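Long-range contact in periplasmic binding protein (PDB 4LJS), which probably captures a substrate in the periplasm and hands it to a bacterial ABC-type import system: residues Y40-S54 / V103-T117. Residues are numbered along the deposited sequence; the frame is centred on the assembly and turned at random. Where two conformers were deposited one is given.
Sequences YTAVPERVVAMWQNS and VLMMKPDLLVGWKST
With CG between its backbone N and carbonyl carbon (chi1 59°), Asp109 turns its carboxylate back onto the backbone of Glu45 and Arg46. Glu45 N meets the syn lone pair of Asp109 OD2 at 2.7 Å in an almost straight bond, while Arg46 N reaches Asp109 OD1 from above the carboxylate plane. Arg46 O answers by accepting from Asp109 N. The Arg46 chain bends at chi3 (62°) and lays its guanidinium side-on to the end of helix 100-106, where NE and NH1 both grip Met106 O, NH1 at 2.7 Å; NH2 goes on to a salt bridge with Glu9. Strands 47-50 and 110-113 then run parallel, joined by backbone bonds such as Met50 N to Val112 O. On one face Leu110 packs against Pro44 and Tyr40; on the other, Val48 CG2 sits 3.6 Å from Pro108 CB and also touches the selenium of Met106, a selenomethionine. At the C-terminal ends, Trp51 points its CD1 edge at the face of Trp114, centroids of the five-membered rings 4.5 Å apart, and Trp114 NE1 donates to Asn53 OD1 at 3.1 Å. An alanine in place of Trp114 would probably leave Asn53 OD1 without this donor and Trp51 CD1 without its aromatic face. A glycerol, probably from the crystallisation liquor, lies beside Trp114, at the C-terminal end of the two central strands of a parallel sheet with strand order 2-1-3-4, the Rossmann-like architecture of a periplasmic binding protein lobe.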
loop_
_atom_site.group_PDB
_atom_site.type_symbol
_atom_site.label_atom_id
_atom_site.label_comp_id
_atom_site.label_asym_id
_atom_site.label_seq_id
_atom_site.Cartn_x
_atom_site.Cartn_y
_atom_site.Cartn_z
ATOM N N TYR A 40 -7.716 11.013 20.702
ATOM C CA TYR A 40 -7.730 9.683 21.290
ATOM C C TYR A 40 -7.217 9.731 22.726
ATOM O O TYR A 40 -6.081 10.140 22.962
ATOM C CB TYR A 40 -6.847 8.751 20.465
ATOM C CG TYR A 40 -7.297 8.579 19.037
ATOM C CD1 TYR A 40 -6.989 9.531 18.066
ATOM C CD2 TYR A 40 -8.018 7.453 18.648
ATOM C CE1 TYR A 40 -7.400 9.367 16.748
ATOM C CE2 TYR A 40 -8.430 7.281 17.339
ATOM C CZ TYR A 40 -8.125 8.240 16.397
ATOM O OH TYR A 40 -8.542 8.065 15.096
ATOM N N THR A 41 -8.050 9.319 23.682
ATOM C CA THR A 41 -7.641 9.293 25.087
ATOM C C THR A 41 -7.217 7.894 25.545
ATOM O O THR A 41 -6.729 7.717 26.661
ATOM C CB THR A 41 -8.757 9.808 26.020
ATOM O OG1 THR A 41 -9.961 9.061 25.785
ATOM C CG2 THR A 41 -9.017 11.289 25.780
ATOM N N ALA A 42 -7.410 6.906 24.678
ATOM C CA ALA A 42 -7.025 5.533 24.977
ATOM C C ALA A 42 -6.810 4.772 23.675
ATOM O O ALA A 42 -7.379 5.120 22.638
ATOM C CB ALA A 42 -8.091 4.851 25.835
ATOM N N VAL A 43 -5.978 3.738 23.724
ATOM C CA VAL A 43 -5.758 2.879 22.565
ATOM C C VAL A 43 -7.075 2.181 22.224
ATOM O O VAL A 43 -7.706 1.599 23.097
ATOM C CB VAL A 43 -4.652 1.832 22.852
ATOM C CG1 VAL A 43 -4.464 0.904 21.668
ATOM C CG2 VAL A 43 -3.339 2.525 23.205
ATOM N N PRO A 44 -7.506 2.265 20.960
ATOM C CA PRO A 44 -8.752 1.611 20.533
ATOM C C PRO A 44 -8.754 0.133 20.910
ATOM O O PRO A 44 -7.702 -0.507 20.881
ATOM C CB PRO A 44 -8.722 1.755 19.005
ATOM C CG PRO A 44 -7.884 2.957 18.753
ATOM C CD PRO A 44 -6.844 2.982 19.858
ATOM N N GLU A 45 -9.914 -0.402 21.270
ATOM C CA GLU A 45 -9.995 -1.804 21.654
ATOM C C GLU A 45 -10.685 -2.659 20.602
ATOM O O GLU A 45 -10.505 -3.871 20.565
ATOM C CB GLU A 45 -10.685 -1.953 23.015
ATOM C CG GLU A 45 -9.716 -1.755 24.167
ATOM C CD GLU A 45 -10.398 -1.528 25.501
ATOM O OE1 GLU A 45 -11.482 -2.106 25.734
ATOM O OE2 GLU A 45 -9.840 -0.765 26.319
ATOM N N ARG A 46 -11.470 -2.019 19.746
ATOM C CA ARG A 46 -12.295 -2.732 18.779
ATOM C C ARG A 46 -12.234 -2.030 17.430
ATOM O O ARG A 46 -12.987 -1.090 17.168
ATOM C CB ARG A 46 -13.743 -2.807 19.272
ATOM C CG ARG A 46 -13.919 -3.622 20.547
ATOM C CD ARG A 46 -15.383 -3.724 20.956
ATOM N NE ARG A 46 -16.173 -4.402 19.934
ATOM C CZ ARG A 46 -16.253 -5.724 19.797
ATOM N NH1 ARG A 46 -16.993 -6.244 18.829
ATOM N NH2 ARG A 46 -15.589 -6.527 20.621
ATOM N N VAL A 47 -11.335 -2.495 16.576
ATOM C CA VAL A 47 -11.056 -1.814 15.321
ATOM C C VAL A 47 -11.716 -2.526 14.144
ATOM O O VAL A 47 -11.654 -3.751 14.025
ATOM C CB VAL A 47 -9.538 -1.729 15.087
ATOM C CG1 VAL A 47 -9.222 -0.971 13.791
ATOM C CG2 VAL A 47 -8.862 -1.084 16.288
ATOM N N VAL A 48 -12.385 -1.751 13.300
ATOM C CA VAL A 48 -12.840 -2.235 12.008
ATOM C C VAL A 48 -11.870 -1.668 10.979
ATOM O O VAL A 48 -11.683 -0.448 10.878
ATOM C CB VAL A 48 -14.292 -1.817 11.717
ATOM C CG1 VAL A 48 -14.668 -2.120 10.272
ATOM C CG2 VAL A 48 -15.255 -2.531 12.683
ATOM N N ALA A 49 -11.209 -2.563 10.257
ATOM C CA ALA A 49 -10.136 -2.170 9.351
ATOM C C ALA A 49 -10.473 -2.597 7.927
ATOM O O ALA A 49 -10.655 -3.790 7.644
ATOM C CB ALA A 49 -8.810 -2.775 9.805
HETATM N N MSE A 50 -10.573 -1.617 7.035
HETATM C CA MSE A 50 -10.919 -1.891 5.644
HETATM C C MSE A 50 -9.686 -1.811 4.749
HETATM O O MSE A 50 -8.941 -0.836 4.796
HETATM C CB MSE A 50 -11.999 -0.912 5.158
HETATM C CG MSE A 50 -12.792 -1.380 3.944
HETATM SE SE MSE A 50 -14.219 -2.665 4.354
HETATM C CE MSE A 50 -14.319 -2.254 6.210
ATOM N N TRP A 51 -9.487 -2.862 3.953
ATOM C CA TRP A 51 -8.413 -2.964 2.960
ATOM C C TRP A 51 -7.036 -3.254 3.553
ATOM O O TRP A 51 -6.779 -2.979 4.731
ATOM C CB TRP A 51 -8.390 -1.762 1.998
ATOM C CG TRP A 51 -9.770 -1.350 1.584
ATOM C CD1 TRP A 51 -10.346 -0.117 1.749
ATOM C CD2 TRP A 51 -10.775 -2.183 0.985
ATOM N NE1 TRP A 51 -11.630 -0.126 1.262
ATOM C CE2 TRP A 51 -11.920 -1.381 0.789
ATOM C CE3 TRP A 51 -10.813 -3.525 0.580
ATOM C CZ2 TRP A 51 -13.096 -1.880 0.221
ATOM C CZ3 TRP A 51 -11.977 -4.015 0.013
ATOM C CH2 TRP A 51 -13.103 -3.193 -0.160
ATOM N N GLN A 52 -6.174 -3.820 2.706
ATOM C CA GLN A 52 -4.873 -4.368 3.098
ATOM C C GLN A 52 -3.990 -3.460 3.959
ATOM O O GLN A 52 -3.469 -3.904 4.985
ATOM C CB GLN A 52 -4.093 -4.814 1.853
ATOM C CG GLN A 52 -2.908 -5.694 2.181
ATOM C CD GLN A 52 -2.856 -6.941 1.326
ATOM O OE1 GLN A 52 -3.482 -7.011 0.268
ATOM N NE2 GLN A 52 -2.111 -7.939 1.786
ATOM N N ASN A 53 -3.807 -2.208 3.545
ATOM C CA ASN A 53 -2.984 -1.274 4.327
ATOM C C ASN A 53 -3.475 -1.089 5.754
ATOM O O ASN A 53 -2.670 -1.036 6.676
ATOM C CB ASN A 53 -2.826 0.089 3.640
ATOM C CG ASN A 53 -4.150 0.846 3.494
ATOM O OD1 ASN A 53 -5.219 0.248 3.399
ATOM N ND2 ASN A 53 -4.070 2.170 3.454
ATOM N N SER A 54 -4.792 -1.003 5.938
ATOM C CA SER A 54 -5.357 -0.856 7.277
ATOM C C SER A 54 -5.026 -2.086 8.121
ATOM O O SER A 54 -4.546 -1.972 9.247
ATOM C CB SER A 54 -6.876 -0.674 7.215
ATOM O OG SER A 54 -7.243 0.286 6.237
ATOM N N VAL A 103 -21.408 -3.571 10.660
ATOM C CA VAL A 103 -20.406 -2.806 11.403
ATOM C C VAL A 103 -20.976 -2.146 12.671
ATOM O O VAL A 103 -20.294 -2.079 13.693
ATOM C CB VAL A 103 -19.684 -1.800 10.505
ATOM C CG1 VAL A 103 -18.756 -0.910 11.323
ATOM C CG2 VAL A 103 -18.881 -2.549 9.443
ATOM N N LEU A 104 -22.228 -1.691 12.615
ATOM C CA LEU A 104 -22.910 -1.207 13.811
ATOM C C LEU A 104 -22.944 -2.288 14.903
ATOM O O LEU A 104 -22.660 -2.009 16.065
ATOM C CB LEU A 104 -24.330 -0.723 13.480
ATOM C CG LEU A 104 -24.428 0.670 12.828
ATOM C CD1 LEU A 104 -25.826 0.939 12.267
ATOM C CD2 LEU A 104 -24.028 1.764 13.810
HETATM N N MSE A 105 -23.281 -3.513 14.509
HETATM C CA MSE A 105 -23.363 -4.645 15.432
HETATM C C MSE A 105 -22.029 -4.920 16.124
HETATM O O MSE A 105 -21.995 -5.350 17.278
HETATM C CB MSE A 105 -23.853 -5.905 14.698
HETATM C CG MSE A 105 -23.741 -7.213 15.490
HETATM SE SE MSE A 105 -22.022 -8.149 15.301
HETATM C CE MSE A 105 -22.064 -8.462 13.369
HETATM N N MSE A 106 -20.937 -4.663 15.410
HETATM C CA MSE A 106 -19.595 -4.920 15.918
HETATM C C MSE A 106 -19.160 -3.901 16.962
HETATM O O MSE A 106 -18.246 -4.168 17.742
HETATM C CB MSE A 106 -18.592 -4.887 14.766
HETATM C CG MSE A 106 -18.726 -6.028 13.802
HETATM SE SE MSE A 106 -17.549 -5.784 12.276
HETATM C CE MSE A 106 -18.392 -7.111 11.113
ATOM N N LYS A 107 -19.789 -2.726 16.932
ATOM C CA LYS A 107 -19.483 -1.634 17.857
ATOM C C LYS A 107 -17.999 -1.283 17.883
ATOM O O LYS A 107 -17.327 -1.466 18.902
ATOM C CB LYS A 107 -19.980 -1.965 19.276
ATOM C CG LYS A 107 -21.488 -2.057 19.378
ATOM C CD LYS A 107 -21.958 -2.239 20.814
ATOM C CE LYS A 107 -21.658 -1.014 21.662
ATOM N NZ LYS A 107 -22.485 -1.019 22.903
ATOM N N PRO A 108 -17.478 -0.783 16.759
ATOM C CA PRO A 108 -16.061 -0.422 16.743
ATOM C C PRO A 108 -15.829 0.851 17.553
ATOM O O PRO A 108 -16.764 1.633 17.752
ATOM C CB PRO A 108 -15.804 -0.133 15.267
ATOM C CG PRO A 108 -17.124 0.408 14.779
ATOM C CD PRO A 108 -18.157 -0.418 15.499
ATOM N N ASP A 109 -14.603 1.053 18.020
ATOM C CA ASP A 109 -14.246 2.334 18.601
ATOM C C ASP A 109 -13.253 3.065 17.687
ATOM O O ASP A 109 -12.959 4.239 17.880
ATOM C CB ASP A 109 -13.754 2.200 20.065
ATOM C CG ASP A 109 -12.535 1.298 20.217
ATOM O OD1 ASP A 109 -11.980 0.832 19.196
ATOM O OD2 ASP A 109 -12.124 1.067 21.376
ATOM N N LEU A 110 -12.756 2.358 16.678
ATOM C CA LEU A 110 -11.973 2.977 15.613
ATOM C C LEU A 110 -12.266 2.272 14.300
ATOM O O LEU A 110 -12.270 1.036 14.234
ATOM C CB LEU A 110 -10.468 2.927 15.916
ATOM C CG LEU A 110 -9.526 3.310 14.760
ATOM C CD1 LEU A 110 -9.673 4.775 14.318
ATOM C CD2 LEU A 110 -8.070 2.999 15.094
ATOM N N LEU A 111 -12.535 3.058 13.264
ATOM C CA LEU A 111 -12.647 2.516 11.912
ATOM C C LEU A 111 -11.532 3.107 11.059
ATOM O O LEU A 111 -11.333 4.325 11.039
ATOM C CB LEU A 111 -14.020 2.805 11.287
ATOM C CG LEU A 111 -15.245 2.321 12.079
ATOM C CD1 LEU A 111 -15.710 3.396 13.040
ATOM C CD2 LEU A 111 -16.377 1.889 11.153
ATOM N N VAL A 112 -10.792 2.238 10.379
ATOM C CA VAL A 112 -9.692 2.674 9.527
ATOM C C VAL A 112 -9.977 2.262 8.088
ATOM O O VAL A 112 -10.230 1.089 7.800
ATOM C CB VAL A 112 -8.358 2.061 9.983
ATOM C CG1 VAL A 112 -7.210 2.572 9.107
ATOM C CG2 VAL A 112 -8.103 2.359 11.462
ATOM N N GLY A 113 -9.957 3.224 7.179
ATOM C CA GLY A 113 -10.232 2.901 5.793
ATOM C C GLY A 113 -9.796 3.955 4.800
ATOM O O GLY A 113 -8.847 4.708 5.033
ATOM N N TRP A 114 -10.510 3.995 3.683
ATOM C CA TRP A 114 -10.222 4.912 2.600
ATOM C C TRP A 114 -11.290 5.998 2.528
ATOM O O TRP A 114 -12.312 5.928 3.223
ATOM C CB TRP A 114 -10.155 4.149 1.273
ATOM C CG TRP A 114 -8.999 3.207 1.178
ATOM C CD1 TRP A 114 -8.133 2.873 2.178
ATOM C CD2 TRP A 114 -8.569 2.478 0.013
ATOM N NE1 TRP A 114 -7.196 1.983 1.713
ATOM C CE2 TRP A 114 -7.439 1.725 0.389
ATOM C CE3 TRP A 114 -9.026 2.399 -1.310
ATOM C CZ2 TRP A 114 -6.759 0.894 -0.508
ATOM C CZ3 TRP A 114 -8.355 1.572 -2.197
ATOM C CH2 TRP A 114 -7.231 0.829 -1.791
ATOM N N LYS A 115 -11.047 6.999 1.687
ATOM C CA LYS A 115 -12.000 8.089 1.477
ATOM C C LYS A 115 -13.405 7.568 1.165
ATOM O O LYS A 115 -14.390 8.046 1.729
ATOM C CB LYS A 115 -11.512 9.009 0.350
ATOM C CG LYS A 115 -12.563 9.972 -0.224
ATOM C CD LYS A 115 -11.982 10.738 -1.413
ATOM C CE LYS A 115 -12.844 10.605 -2.661
ATOM N NZ LYS A 115 -12.088 10.972 -3.901
ATOM N N SER A 116 -13.489 6.575 0.285
ATOM C CA SER A 116 -14.776 6.020 -0.137
ATOM C C SER A 116 -15.464 5.171 0.934
ATOM O O SER A 116 -16.649 4.875 0.824
ATOM C CB SER A 116 -14.600 5.176 -1.402
ATOM O OG SER A 116 -13.821 4.021 -1.112
ATOM N N THR A 117 -14.725 4.767 1.960
ATOM C CA THR A 117 -15.297 3.908 2.995
ATOM C C THR A 117 -16.328 4.644 3.856
ATOM O O THR A 117 -17.284 4.042 4.351
ATOM C CB THR A 117 -14.208 3.344 3.935
ATOM O OG1 THR A 117 -13.129 2.803 3.167
ATOM C CG2 THR A 117 -14.779 2.258 4.838
HETATM O O HOH W 1 -13.931 1.908 0.727
HETATM O O HOH W 2 -6.602 2.741 5.489
#